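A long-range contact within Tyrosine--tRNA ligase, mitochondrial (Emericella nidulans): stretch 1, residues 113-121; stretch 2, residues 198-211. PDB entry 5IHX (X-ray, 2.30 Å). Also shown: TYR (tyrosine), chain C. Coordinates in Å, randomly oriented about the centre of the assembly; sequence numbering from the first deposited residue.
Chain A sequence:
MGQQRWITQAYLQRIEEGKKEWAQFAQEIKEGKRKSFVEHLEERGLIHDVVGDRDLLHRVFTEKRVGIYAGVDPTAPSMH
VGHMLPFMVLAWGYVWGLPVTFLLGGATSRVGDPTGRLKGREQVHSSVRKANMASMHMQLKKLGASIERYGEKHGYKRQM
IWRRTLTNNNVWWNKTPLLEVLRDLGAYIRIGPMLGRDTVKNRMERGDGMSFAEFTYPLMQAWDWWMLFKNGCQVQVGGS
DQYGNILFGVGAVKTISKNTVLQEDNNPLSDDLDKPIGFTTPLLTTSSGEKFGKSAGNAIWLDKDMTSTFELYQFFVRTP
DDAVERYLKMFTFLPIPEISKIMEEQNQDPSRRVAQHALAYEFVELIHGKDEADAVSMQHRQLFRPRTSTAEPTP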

ATOM      1  N   ASP A 113      -8.403   1.983 -11.988  1.00 52.82           N
ATOM      2  CA  ASP A 113      -7.291   1.902 -12.930  1.00 56.19           C
ATOM      3  C   ASP A 113      -7.042   3.261 -13.591  1.00 51.39           C
ATOM      4  O   ASP A 113      -7.914   3.770 -14.296  1.00 52.77           O
ATOM      5  CB  ASP A 113      -7.574   0.844 -13.999  1.00 58.14           C
ATOM      6  CG  ASP A 113      -6.334   0.464 -14.784  1.00 56.83           C
ATOM      7  OD1 ASP A 113      -6.336  -0.614 -15.415  1.00 54.52           O
ATOM      8  OD2 ASP A 113      -5.355   1.239 -14.763  1.00 60.18           O
ATOM      9  N   PRO A 114      -5.853   3.855 -13.368  1.00 62.63           N
ATOM     10  CA  PRO A 114      -5.586   5.189 -13.922  1.00 66.57           C
ATOM     11  C   PRO A 114      -5.329   5.220 -15.430  1.00 66.82           C
ATOM     12  O   PRO A 114      -5.260   6.310 -16.000  1.00 65.04           O
ATOM     13  CB  PRO A 114      -4.328   5.632 -13.166  1.00 56.34           C
ATOM     14  CG  PRO A 114      -3.644   4.367 -12.803  1.00 44.41           C
ATOM     15  CD  PRO A 114      -4.742   3.386 -12.516  1.00 51.86           C
ATOM     16  N   THR A 115      -5.189   4.057 -16.061  1.00 58.18           N
ATOM     17  CA  THR A 115      -4.824   3.995 -17.474  1.00 63.13           C
ATOM     18  C   THR A 115      -5.898   4.596 -18.377  1.00 61.57           C
ATOM     19  O   THR A 115      -7.095   4.417 -18.143  1.00 59.24           O
ATOM     20  CB  THR A 115      -4.559   2.546 -17.926  1.00 70.18           C
ATOM     21  OG1 THR A 115      -5.759   1.773 -17.800  1.00 80.06           O
ATOM     22  CG2 THR A 115      -3.455   1.917 -17.087  1.00 70.03           C
ATOM     23  N   GLY A 116      -5.454   5.306 -19.410  1.00 70.87           N
ATOM     24  CA  GLY A 116      -6.358   5.930 -20.361  1.00 84.20           C
ATOM     25  C   GLY A 116      -7.212   7.007 -19.724  1.00 91.50           C
ATOM     26  O   GLY A 116      -8.346   7.241 -20.142  1.00 96.67           O
ATOM     27  N   ARG A 117      -6.661   7.661 -18.706  1.00 81.85           N
ATOM     28  CA  ARG A 117      -7.366   8.720 -17.994  1.00 75.58           C
ATOM     29  C   ARG A 117      -6.395   9.815 -17.576  1.00 84.86           C
ATOM     30  O   ARG A 117      -5.231   9.541 -17.285  1.00 84.83           O
ATOM     31  CB  ARG A 117      -8.084   8.158 -16.767  1.00 66.39           C
ATOM     32  N   LEU A 118      -6.878  11.053 -17.566  1.00 97.28           N
ATOM     33  CA  LEU A 118      -6.097  12.182 -17.073  1.00 99.24           C
ATOM     34  C   LEU A 118      -6.593  12.562 -15.683  1.00100.74           C
ATOM     35  O   LEU A 118      -5.804  12.707 -14.750  1.00105.99           O
ATOM     36  CB  LEU A 118      -6.190  13.370 -18.036  1.00 93.28           C
ATOM     37  CG  LEU A 118      -5.490  13.180 -19.387  1.00 87.60           C
ATOM     38  CD1 LEU A 118      -5.779  14.351 -20.315  1.00 93.00           C
ATOM     39  CD2 LEU A 118      -3.986  13.004 -19.213  1.00 79.92           C
ATOM     40  N   LYS A 119      -7.908  12.705 -15.547  1.00 89.21           N
ATOM     41  CA  LYS A 119      -8.518  12.973 -14.251  1.00 81.05           C
ATOM     42  C   LYS A 119      -8.671  11.673 -13.466  1.00 88.65           C
ATOM     43  O   LYS A 119      -8.510  10.584 -14.019  1.00 92.78           O
ATOM     44  CB  LYS A 119      -9.877  13.653 -14.424  1.00 63.14           C
ATOM     45  N   GLY A 120      -8.978  11.795 -12.178  1.00 96.80           N
ATOM     46  CA  GLY A 120      -9.189  10.640 -11.324  1.00 99.66           C
ATOM     47  C   GLY A 120     -10.662  10.298 -11.206  1.00 93.37           C
ATOM     48  O   GLY A 120     -11.522  11.163 -11.374  1.00 86.34           O
ATOM     49  N   ARG A 121     -10.953   9.033 -10.919  1.00 95.71           N
ATOM     50  CA  ARG A 121     -12.331   8.577 -10.775  1.00 95.17           C
ATOM     51  C   ARG A 121     -13.011   9.263  -9.595  1.00 99.41           C
ATOM     52  O   ARG A 121     -12.360   9.618  -8.612  1.00105.25           O
ATOM     53  CB  ARG A 121     -12.376   7.058 -10.597  1.00 91.62           C
ATOM     54  N   ASP A 198       3.770   5.786 -19.846  1.00 73.27           N
ATOM     55  CA  ASP A 198       2.964   6.799 -20.521  1.00 72.88           C
ATOM     56  C   ASP A 198       1.832   7.327 -19.642  1.00 67.88           C
ATOM     57  O   ASP A 198       1.631   8.539 -19.540  1.00 66.92           O
ATOM     58  CB  ASP A 198       2.384   6.230 -21.819  1.00 77.42           C
ATOM     59  N   THR A 199       1.094   6.414 -19.016  1.00 66.45           N
ATOM     60  CA  THR A 199      -0.067   6.781 -18.210  1.00 70.44           C
ATOM     61  C   THR A 199       0.286   7.750 -17.084  1.00 64.18           C
ATOM     62  O   THR A 199      -0.497   8.643 -16.766  1.00 61.13           O
ATOM     63  CB  THR A 199      -0.726   5.528 -17.596  1.00 67.59           C
ATOM     64  OG1 THR A 199      -1.207   4.678 -18.644  1.00 74.77           O
ATOM     65  CG2 THR A 199      -1.891   5.909 -16.682  1.00 62.03           C
ATOM     66  N   VAL A 200       1.459   7.581 -16.485  1.00 60.78           N
ATOM     67  CA  VAL A 200       1.869   8.448 -15.387  1.00 65.04           C
ATOM     68  C   VAL A 200       2.449   9.727 -15.976  1.00 62.61           C
ATOM     69  O   VAL A 200       2.141  10.829 -15.525  1.00 58.36           O
ATOM     70  CB  VAL A 200       2.902   7.769 -14.463  1.00 66.98           C
ATOM     71  CG1 VAL A 200       3.300   8.703 -13.323  1.00 65.85           C
ATOM     72  CG2 VAL A 200       2.345   6.469 -13.907  1.00 67.96           C
ATOM     73  N   LYS A 201       3.278   9.565 -17.002  1.00 71.98           N
ATOM     74  CA  LYS A 201       3.956  10.684 -17.647  1.00 74.71           C
ATOM     75  C   LYS A 201       2.956  11.712 -18.172  1.00 76.04           C
ATOM     76  O   LYS A 201       3.188  12.918 -18.079  1.00 72.47           O
ATOM     77  CB  LYS A 201       4.843  10.185 -18.788  1.00 72.45           C
ATOM     78  CG  LYS A 201       5.601  11.288 -19.507  1.00 71.16           C
ATOM     79  N   ASN A 202       1.845  11.229 -18.719  1.00 76.80           N
ATOM     80  CA  ASN A 202       0.833  12.103 -19.301  1.00 79.85           C
ATOM     81  C   ASN A 202       0.016  12.859 -18.257  1.00 75.94           C
ATOM     82  O   ASN A 202      -0.545  13.912 -18.551  1.00 75.88           O
ATOM     83  CB  ASN A 202      -0.118  11.292 -20.186  1.00 80.51           C
ATOM     84  CG  ASN A 202       0.549  10.777 -21.447  1.00 82.04           C
ATOM     85  OD1 ASN A 202       1.558  11.320 -21.898  1.00 83.41           O
ATOM     86  ND2 ASN A 202      -0.021   9.727 -22.027  1.00 80.01           N
ATOM     87  N   ARG A 203      -0.046  12.326 -17.040  1.00 65.88           N
ATOM     88  CA  ARG A 203      -0.819  12.957 -15.974  1.00 69.96           C
ATOM     89  C   ARG A 203       0.040  13.898 -15.138  1.00 77.43           C
ATOM     90  O   ARG A 203      -0.481  14.720 -14.384  1.00 79.55           O
ATOM     91  CB  ARG A 203      -1.452  11.896 -15.078  1.00 73.34           C
ATOM     92  CG  ARG A 203      -2.462  11.026 -15.799  1.00 80.40           C
ATOM     93  CD  ARG A 203      -3.048   9.967 -14.887  1.00 80.99           C
ATOM     94  NE  ARG A 203      -3.698  10.555 -13.718  1.00 80.05           N
ATOM     95  CZ  ARG A 203      -4.777  10.059 -13.118  1.00 67.90           C
ATOM     96  NH1 ARG A 203      -5.362   8.954 -13.571  1.00 67.47           N
ATOM     97  NH2 ARG A 203      -5.283  10.676 -12.058  1.00 58.08           N
ATOM     98  N   MET A 204       1.356  13.769 -15.272  1.00 96.32           N
ATOM     99  CA  MET A 204       2.288  14.672 -14.607  1.00101.92           C
ATOM    100  C   MET A 204       2.585  15.861 -15.515  1.00106.99           C
ATOM    101  O   MET A 204       2.653  17.004 -15.061  1.00108.42           O
ATOM    102  CB  MET A 204       3.583  13.942 -14.240  1.00102.75           C
ATOM    103  CG  MET A 204       3.388  12.774 -13.279  1.00100.09           C
ATOM    104  SD  MET A 204       2.761  13.247 -11.656  1.00100.07           S
ATOM    105  CE  MET A 204       4.123  14.230 -11.034  1.00110.27           C
ATOM    106  N   GLU A 205       2.754  15.580 -16.803  1.00 96.18           N
ATOM    107  CA  GLU A 205       3.024  16.618 -17.792  1.00 84.48           C
ATOM    108  C   GLU A 205       1.817  17.533 -17.983  1.00 90.91           C
ATOM    109  O   GLU A 205       1.942  18.755 -17.913  1.00 99.10           O
ATOM    110  CB  GLU A 205       3.419  15.987 -19.129  1.00 72.21           C
ATOM    111  N   ARG A 206       0.653  16.938 -18.225  1.00 78.95           N
ATOM    112  CA  ARG A 206      -0.574  17.706 -18.420  1.00 78.37           C
ATOM    113  C   ARG A 206      -0.940  18.492 -17.163  1.00 91.03           C
ATOM    114  O   ARG A 206      -1.465  19.603 -17.247  1.00 85.96           O
ATOM    115  CB  ARG A 206      -1.732  16.784 -18.813  1.00 65.77           C
ATOM    116  CG  ARG A 206      -1.605  16.188 -20.206  1.00 56.11           C
ATOM    117  N   GLY A 207      -0.661  17.907 -16.003  1.00112.91           N
ATOM    118  CA  GLY A 207      -0.917  18.558 -14.731  1.00118.46           C
ATOM    119  C   GLY A 207      -2.236  18.142 -14.109  1.00120.77           C
ATOM    120  O   GLY A 207      -2.833  18.891 -13.338  1.00127.18           O
ATOM    121  N   ASP A 208      -2.690  16.939 -14.446  1.00108.43           N
ATOM    122  CA  ASP A 208      -3.927  16.403 -13.888  1.00102.89           C
ATOM    123  C   ASP A 208      -3.704  15.865 -12.475  1.00101.09           C
ATOM    124  O   ASP A 208      -4.653  15.662 -11.719  1.00106.56           O
ATOM    125  CB  ASP A 208      -4.479  15.301 -14.790  1.00100.81           C
ATOM    126  N   GLY A 209      -2.440  15.639 -12.128  1.00 93.13           N
ATOM    127  CA  GLY A 209      -2.071  15.112 -10.827  1.00 88.41           C
ATOM    128  C   GLY A 209      -2.287  13.614 -10.749  1.00 85.26           C
ATOM    129  O   GLY A 209      -2.751  13.001 -11.711  1.00 88.32           O
ATOM    130  N   MET A 210      -1.978  13.028  -9.595  1.00 75.46           N
ATOM    131  CA  MET A 210      -2.133  11.589  -9.403  1.00 67.53           C
ATOM    132  C   MET A 210      -1.906  11.206  -7.941  1.00 58.56           C
ATOM    133  O   MET A 210      -0.983  11.706  -7.294  1.00 57.12           O
ATOM    134  CB  MET A 210      -1.156  10.830 -10.305  1.00 65.45           C
ATOM    135  CG  MET A 210      -1.291   9.323 -10.254  1.00 69.57           C
ATOM    136  SD  MET A 210      -0.127   8.506 -11.362  1.00 76.15           S
ATOM    137  CE  MET A 210      -0.758   6.838 -11.331  1.00 56.26           C
ATOM    138  N   SER A 211      -2.744  10.308  -7.433  1.00 51.24           N
ATOM    139  CA  SER A 211      -2.659   9.871  -6.042  1.00 49.23           C
ATOM    140  C   SER A 211      -1.708   8.688  -5.862  1.00 45.43           C
ATOM    141  O   SER A 211      -1.319   8.034  -6.831  1.00 45.72           O
ATOM    142  CB  SER A 211      -4.044   9.495  -5.516  1.00 41.25           C
ATOM    143  OG  SER A 211      -4.436   8.219  -5.990  1.00 45.30           O
TER
HETATM  144  N   TYR C 501      -7.351  -3.148 -14.700  1.00 56.37           N
HETATM  145  CA  TYR C 501      -8.313  -3.795 -15.638  1.00 53.00           C
HETATM  146  C   TYR C 501      -9.256  -2.763 -16.247  1.00 64.03           C
HETATM  147  O   TYR C 501      -9.767  -2.941 -17.355  1.00 65.23           O
HETATM  148  CB  TYR C 501      -9.117  -4.878 -14.917  1.00 42.72           C
HETATM  149  CG  TYR C 501      -8.259  -5.839 -14.133  1.00 46.65           C
HETATM  150  CD1 TYR C 501      -7.381  -6.701 -14.780  1.00 37.83           C
HETATM  151  CD2 TYR C 501      -8.323  -5.887 -12.746  1.00 41.38           C
HETATM  152  CE1 TYR C 501      -6.595  -7.582 -14.069  1.00 42.87           C
HETATM  153  CE2 TYR C 501      -7.540  -6.764 -12.027  1.00 40.14           C
HETATM  154  CZ  TYR C 501      -6.679  -7.611 -12.693  1.00 45.09           C
HETATM  155  OH  TYR C 501      -5.895  -8.486 -11.982  1.00 52.22           O
HETATM  156  OXT TYR C 501      -9.532  -1.729 -15.641  1.00 60.43           O

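Long-range contacts are often imagined as lattices of hydrogen bonds, but many depend instead on shape, with each side chain folded so that its carbon atoms fill the space a neighbouring backbone leaves. The contact between residues 113-121 and 198-211 of this mitochondrial tyrosine--tRNA ligase is a good example. No hydrogen bond crosses it among the modelled atoms, yet 449 Å² of surface is buried, counting both sides. An irregular segment lies against a helix and the loop that follows it.

R203 is the central side chain. Its CA-to-CB bond points sideways, and the m, t, p sequence of chi1 to chi3 carries the end of the chain nearer to the first stretch, among P114, R117, L118, K119 and G120. A long, jointed side chain suits this place because its methylenes pack while its planar head reaches further. R203 CD lies 3.3 Å from R117 O, and R203 NH1 lies 3.5 Å from P114 CB. Proximity alone does not make a bond here: L118 O is 3.2 Å from R203 NE, but it sits over one face of the guanidinium, whereas the N-H bonds lie in its plane. Within its own stretch the head makes weak hydrogen bonds from R203 NE (3.3 Å) and R203 NH2 (3.5 Å) to G209 O, and R203 NH1 and NH2 are also hydrogen-bonded elsewhere in the structure. The same residue's backbone oxygen, R203 O, accepts a bond of 3.1 Å from G209 N, so the loop folds back on R203 at two points.

L118 shows how a side chain can begin in one direction and finish in another. Its CA-to-CB bond points away overall, but with chi1 at m and chi2 at t the end of the chain comes nearer to the helix: L118 CD2 is 3.6 Å from N202 O and 4.1 Å from R206 CG. The residue is exposed, yet the other stretch covers 101 Å² of it, the largest share of any residue in the contact. Its carbonyl is also closely packed, with L118 O 2.9 Å from D208 CB.

At the other end, T199 points toward the first stretch. Its m rotamer sets the methyl group T199 CG2 3.5 Å from P114 O and 3.6 Å from T115 CA, a compact apolar surface against the backbone. P114, buried and ring-shaped, also meets the fully extended side chain of M210, whose three chi angles are all t; P114 CG and M210 CE are 4.1 Å apart.

The first stretch is shaped by bonds of its own. P114 to R117 form a type II turn, in which G116 adopts a positive phi that favours glycine. D113, with chi1 at t, accepts a hydrogen bond at D113 OD2 from T115 N (3.1 Å) and a weak one from T115 OG1, while D113 OD1 receives one from N of the bound tyrosine at 2.8 Å. The carboxylate thus links the segment that packs on the helix to the substrate amino acid.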